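Mgp-operon protein 3 (Mycoplasma pneumoniae, PDB 6RJ1) probably serves as a surface adhesin of this human pathogen, acting in attachment to host cells, likely through sugar-bearing receptors. Local coordinates at residues A[773-787]-A[798-812]. Sequence-based numbering, arbitrary orientation.
Sequences NSLLNFGTGLKAGVD and NYSAVLLVRGGVVRL
Arg806 sets off with CG beside its backbone N, anti to the carbonyl carbon (chi1 -60°), then bends at chi3 (74°), which carries the guanidinium alongside residues 773-777. Two carbonyls meet that group at its edge, close to its plane. NH1 and NH2 grip Asn773 O end-on, Arg806 NH2 at 2.8 Å in the carbonyl plane and NH1 from above it, while Arg806 NH1 also reaches Leu776 O at 2.8 Å in a nearly straight bond. NE turns to a salt bridge with Asp769. Asn773 OD1 accepts from Leu775 N, an Asx turn, and from Leu776 N, which makes it an Asx motif; the two bonds limit rotation of the amide. Asn777 OD1 accepts the backbone N-H of Arg806 (N to OD1 3.2 Å), the second residue of the type II turn from Val805 to Gly808, while Asn777 ND2 bonds to Leu733 O.

Beyond this anchor, strands 779-786 and 799-805 run antiparallel. Thr780 pairs with Leu804, but Lys783 pairs with Val802: a beta bulge, with Gly781 at positive phi, shifts the register by one. Leu782 CD1 reaches Ala801 CB, Leu803 CD2 (3.8 Å) and Leu812 CD1 (3.9 Å), joining strand 808-815 to the cluster against Val551 and Ala553. The buried arginine's charge is probably offset in part by Asp769, while its bonds to Asn773 O, Leu776 O and Asn777 OD1 tie the loop before strand 779-786 to the 805-808 turn.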
loop_
_atom_site.group_PDB
_atom_site.type_symbol
_atom_site.label_atom_id
_atom_site.label_comp_id
_atom_site.label_asym_id
_atom_site.label_seq_id
_atom_site.Cartn_x
_atom_site.Cartn_y
_atom_site.Cartn_z
ATOM N N ASN A 773 0.062 14.782 6.337
ATOM C CA ASN A 773 -1.338 14.614 5.950
ATOM C C ASN A 773 -2.100 13.815 7.016
ATOM O O ASN A 773 -1.494 13.030 7.747
ATOM C CB ASN A 773 -1.445 13.936 4.572
ATOM C CG ASN A 773 -1.445 12.428 4.619
ATOM O OD1 ASN A 773 -2.495 11.790 4.726
ATOM N ND2 ASN A 773 -0.271 11.822 4.556
ATOM N N SER A 774 -3.434 13.993 7.068
ATOM C CA SER A 774 -4.351 13.287 7.977
ATOM C C SER A 774 -5.485 12.686 7.143
ATOM O O SER A 774 -6.613 12.541 7.622
ATOM C CB SER A 774 -4.917 14.259 9.013
ATOM O OG SER A 774 -5.642 15.292 8.368
ATOM N N LEU A 775 -5.163 12.344 5.884
ATOM C CA LEU A 775 -6.093 11.887 4.868
ATOM C C LEU A 775 -5.871 10.449 4.433
ATOM O O LEU A 775 -6.847 9.732 4.185
ATOM C CB LEU A 775 -5.908 12.818 3.648
ATOM C CG LEU A 775 -7.095 13.299 2.785
ATOM C CD1 LEU A 775 -6.870 12.967 1.336
ATOM C CD2 LEU A 775 -8.441 12.817 3.270
ATOM N N LEU A 776 -4.601 10.045 4.276
ATOM C CA LEU A 776 -4.246 8.734 3.746
ATOM C C LEU A 776 -3.836 7.749 4.799
ATOM O O LEU A 776 -3.020 8.071 5.667
ATOM C CB LEU A 776 -3.143 8.854 2.672
ATOM C CG LEU A 776 -3.284 9.988 1.660
ATOM C CD1 LEU A 776 -2.004 10.207 0.916
ATOM C CD2 LEU A 776 -4.449 9.757 0.706
ATOM N N ASN A 777 -4.396 6.535 4.721
ATOM C CA ASN A 777 -4.043 5.475 5.648
ATOM C C ASN A 777 -2.775 4.760 5.191
ATOM O O ASN A 777 -2.429 4.787 4.012
ATOM C CB ASN A 777 -5.201 4.515 5.905
ATOM C CG ASN A 777 -5.166 3.911 7.290
ATOM O OD1 ASN A 777 -4.195 4.029 8.039
ATOM N ND2 ASN A 777 -6.226 3.241 7.669
ATOM N N PHE A 778 -2.061 4.169 6.140
ATOM C CA PHE A 778 -0.804 3.478 5.892
ATOM C C PHE A 778 -0.747 2.243 6.784
ATOM O O PHE A 778 -1.199 2.288 7.917
ATOM C CB PHE A 778 0.353 4.458 6.165
ATOM C CG PHE A 778 1.726 3.876 6.378
ATOM C CD1 PHE A 778 2.551 3.587 5.300
ATOM C CD2 PHE A 778 2.225 3.685 7.657
ATOM C CE1 PHE A 778 3.834 3.084 5.497
ATOM C CE2 PHE A 778 3.510 3.179 7.850
ATOM C CZ PHE A 778 4.305 2.882 6.767
ATOM N N GLY A 779 -0.215 1.157 6.251
ATOM C CA GLY A 779 -0.092 -0.107 6.962
ATOM C C GLY A 779 1.311 -0.654 6.880
ATOM O O GLY A 779 1.911 -0.651 5.808
ATOM N N THR A 780 1.842 -1.125 8.013
ATOM C CA THR A 780 3.209 -1.630 8.116
ATOM C C THR A 780 3.348 -2.747 9.158
ATOM O O THR A 780 2.541 -2.847 10.084
ATOM C CB THR A 780 4.176 -0.437 8.411
ATOM O OG1 THR A 780 5.536 -0.849 8.277
ATOM C CG2 THR A 780 3.961 0.181 9.794
ATOM N N GLY A 781 4.406 -3.530 9.003
ATOM C CA GLY A 781 4.819 -4.569 9.932
ATOM C C GLY A 781 3.919 -5.764 10.084
ATOM O O GLY A 781 3.598 -6.129 11.216
ATOM N N LEU A 782 3.552 -6.428 8.976
ATOM C CA LEU A 782 2.749 -7.639 9.109
ATOM C C LEU A 782 3.614 -8.768 9.688
ATOM O O LEU A 782 4.699 -9.046 9.166
ATOM C CB LEU A 782 2.075 -8.085 7.804
ATOM C CG LEU A 782 1.205 -9.326 7.975
ATOM C CD1 LEU A 782 -0.241 -8.975 8.168
ATOM C CD2 LEU A 782 1.403 -10.292 6.876
ATOM N N LYS A 783 3.154 -9.365 10.802
ATOM C CA LYS A 783 3.833 -10.474 11.453
ATOM C C LYS A 783 2.818 -11.474 11.948
ATOM O O LYS A 783 1.882 -11.117 12.668
ATOM C CB LYS A 783 4.694 -9.991 12.627
ATOM C CG LYS A 783 6.158 -10.367 12.519
ATOM C CD LYS A 783 6.469 -11.808 12.862
ATOM C CE LYS A 783 7.960 -12.025 12.982
ATOM N NZ LYS A 783 8.700 -11.725 11.712
ATOM N N ALA A 784 3.008 -12.732 11.566
ATOM C CA ALA A 784 2.158 -13.838 11.990
ATOM C C ALA A 784 2.686 -14.405 13.295
ATOM O O ALA A 784 3.849 -14.192 13.642
ATOM C CB ALA A 784 2.151 -14.918 10.924
ATOM N N GLY A 785 1.832 -15.130 14.001
ATOM C CA GLY A 785 2.192 -15.766 15.258
ATOM C C GLY A 785 1.243 -16.852 15.708
ATOM O O GLY A 785 0.031 -16.644 15.701
ATOM N N VAL A 786 1.794 -18.012 16.120
ATOM C CA VAL A 786 1.017 -19.154 16.639
ATOM C C VAL A 786 0.785 -18.924 18.132
ATOM O O VAL A 786 1.748 -18.798 18.891
ATOM C CB VAL A 786 1.678 -20.539 16.367
ATOM C CG1 VAL A 786 0.824 -21.684 16.911
ATOM C CG2 VAL A 786 1.952 -20.743 14.885
ATOM N N ASP A 787 -0.493 -18.857 18.540
ATOM C CA ASP A 787 -0.911 -18.650 19.926
ATOM C C ASP A 787 -0.347 -19.767 20.829
ATOM O O ASP A 787 -0.554 -20.948 20.527
ATOM C CB ASP A 787 -2.450 -18.558 20.009
ATOM C CG ASP A 787 -3.043 -18.355 21.397
ATOM O OD1 ASP A 787 -2.558 -17.459 22.132
ATOM O OD2 ASP A 787 -4.012 -19.076 21.738
ATOM N N ASN A 798 -4.221 -22.199 17.298
ATOM C CA ASN A 798 -4.613 -20.950 16.639
ATOM C C ASN A 798 -3.432 -20.078 16.241
ATOM O O ASN A 798 -2.382 -20.102 16.882
ATOM C CB ASN A 798 -5.564 -20.117 17.518
ATOM C CG ASN A 798 -6.861 -20.772 17.937
ATOM O OD1 ASN A 798 -7.474 -21.571 17.214
ATOM N ND2 ASN A 798 -7.318 -20.415 19.127
ATOM N N TYR A 799 -3.629 -19.280 15.190
ATOM C CA TYR A 799 -2.632 -18.339 14.709
ATOM C C TYR A 799 -3.274 -17.094 14.133
ATOM O O TYR A 799 -4.361 -17.149 13.550
ATOM C CB TYR A 799 -1.618 -18.981 13.745
ATOM C CG TYR A 799 -2.213 -19.586 12.494
ATOM C CD1 TYR A 799 -2.356 -18.831 11.330
ATOM C CD2 TYR A 799 -2.574 -20.928 12.450
ATOM C CE1 TYR A 799 -2.878 -19.389 10.165
ATOM C CE2 TYR A 799 -3.100 -21.497 11.293
ATOM C CZ TYR A 799 -3.251 -20.723 10.154
ATOM O OH TYR A 799 -3.767 -21.283 9.017
ATOM N N SER A 800 -2.602 -15.964 14.323
ATOM C CA SER A 800 -3.061 -14.670 13.860
ATOM C C SER A 800 -1.903 -13.870 13.326
ATOM O O SER A 800 -0.758 -14.144 13.655
ATOM C CB SER A 800 -3.721 -13.908 15.006
ATOM O OG SER A 800 -4.883 -14.583 15.457
ATOM N N ALA A 801 -2.200 -12.877 12.509
ATOM C CA ALA A 801 -1.202 -11.958 11.989
ATOM C C ALA A 801 -1.610 -10.582 12.441
ATOM O O ALA A 801 -2.804 -10.276 12.505
ATOM C CB ALA A 801 -1.155 -12.014 10.477
ATOM N N VAL A 802 -0.637 -9.769 12.826
ATOM C CA VAL A 802 -0.958 -8.410 13.243
ATOM C C VAL A 802 -0.174 -7.417 12.410
ATOM O O VAL A 802 0.862 -7.764 11.842
ATOM C CB VAL A 802 -0.861 -8.122 14.775
ATOM C CG1 VAL A 802 -1.748 -9.057 15.601
ATOM C CG2 VAL A 802 0.576 -8.138 15.266
ATOM N N LEU A 803 -0.685 -6.194 12.323
ATOM C CA LEU A 803 -0.041 -5.088 11.614
ATOM C C LEU A 803 -0.479 -3.756 12.210
ATOM O O LEU A 803 -1.566 -3.648 12.799
ATOM C CB LEU A 803 -0.275 -5.129 10.086
ATOM C CG LEU A 803 -1.674 -4.807 9.584
ATOM C CD1 LEU A 803 -1.622 -3.865 8.410
ATOM C CD2 LEU A 803 -2.449 -6.066 9.273
ATOM N N LEU A 804 0.380 -2.754 12.065
ATOM C CA LEU A 804 0.121 -1.415 12.564
ATOM C C LEU A 804 -0.345 -0.534 11.421
ATOM O O LEU A 804 0.209 -0.589 10.312
ATOM C CB LEU A 804 1.401 -0.859 13.213
ATOM C CG LEU A 804 1.498 -0.870 14.756
ATOM C CD1 LEU A 804 1.012 -2.179 15.380
ATOM C CD2 LEU A 804 2.908 -0.604 15.199
ATOM N N VAL A 805 -1.412 0.225 11.677
ATOM C CA VAL A 805 -2.010 1.200 10.756
ATOM C C VAL A 805 -2.116 2.546 11.478
ATOM O O VAL A 805 -1.871 2.612 12.687
ATOM C CB VAL A 805 -3.366 0.753 10.139
ATOM C CG1 VAL A 805 -3.181 -0.424 9.185
ATOM C CG2 VAL A 805 -4.414 0.450 11.209
ATOM N N ARG A 806 -2.486 3.614 10.756
ATOM C CA ARG A 806 -2.645 4.922 11.375
ATOM C C ARG A 806 -3.814 4.888 12.349
ATOM O O ARG A 806 -4.946 4.569 11.955
ATOM C CB ARG A 806 -2.843 6.017 10.327
ATOM C CG ARG A 806 -1.687 6.147 9.356
ATOM C CD ARG A 806 -1.830 7.384 8.502
ATOM N NE ARG A 806 -1.539 8.607 9.250
ATOM C CZ ARG A 806 -1.637 9.830 8.753
ATOM N NH1 ARG A 806 -2.054 10.017 7.509
ATOM N NH2 ARG A 806 -1.328 10.881 9.498
ATOM N N GLY A 807 -3.505 5.132 13.623
ATOM C CA GLY A 807 -4.490 5.170 14.694
ATOM C C GLY A 807 -4.709 3.919 15.512
ATOM O O GLY A 807 -5.331 4.000 16.574
ATOM N N GLY A 808 -4.231 2.776 15.041
ATOM C CA GLY A 808 -4.415 1.533 15.775
ATOM C C GLY A 808 -3.767 0.287 15.210
ATOM O O GLY A 808 -3.038 0.337 14.218
ATOM N N VAL A 809 -4.033 -0.847 15.875
ATOM C CA VAL A 809 -3.528 -2.159 15.497
ATOM C C VAL A 809 -4.637 -2.998 14.854
ATOM O O VAL A 809 -5.784 -2.982 15.315
ATOM C CB VAL A 809 -2.826 -2.880 16.690
ATOM C CG1 VAL A 809 -3.789 -3.173 17.842
ATOM C CG2 VAL A 809 -2.100 -4.152 16.246
ATOM N N VAL A 810 -4.288 -3.725 13.785
ATOM C CA VAL A 810 -5.231 -4.616 13.115
ATOM C C VAL A 810 -4.751 -6.060 13.258
ATOM O O VAL A 810 -3.580 -6.370 13.018
ATOM C CB VAL A 810 -5.641 -4.221 11.664
ATOM C CG1 VAL A 810 -4.692 -3.209 11.055
ATOM C CG2 VAL A 810 -5.830 -5.429 10.747
ATOM N N ARG A 811 -5.664 -6.915 13.722
ATOM C CA ARG A 811 -5.436 -8.335 13.914
ATOM C C ARG A 811 -6.213 -9.114 12.861
ATOM O O ARG A 811 -7.398 -8.840 12.616
ATOM C CB ARG A 811 -5.860 -8.770 15.324
ATOM C CG ARG A 811 -5.442 -10.193 15.649
ATOM C CD ARG A 811 -5.890 -10.612 17.017
ATOM N NE ARG A 811 -5.788 -12.057 17.172
ATOM C CZ ARG A 811 -6.133 -12.717 18.269
ATOM N NH1 ARG A 811 -6.612 -12.066 19.323
ATOM N NH2 ARG A 811 -5.994 -14.032 18.327
ATOM N N LEU A 812 -5.541 -10.096 12.257
ATOM C CA LEU A 812 -6.112 -10.968 11.238
ATOM C C LEU A 812 -6.181 -12.385 11.774
ATOM O O LEU A 812 -5.160 -12.949 12.149
ATOM C CB LEU A 812 -5.328 -10.863 9.920
ATOM C CG LEU A 812 -5.096 -9.433 9.409
ATOM C CD1 LEU A 812 -4.109 -9.418 8.268
ATOM C CD2 LEU A 812 -6.406 -8.739 9.051
#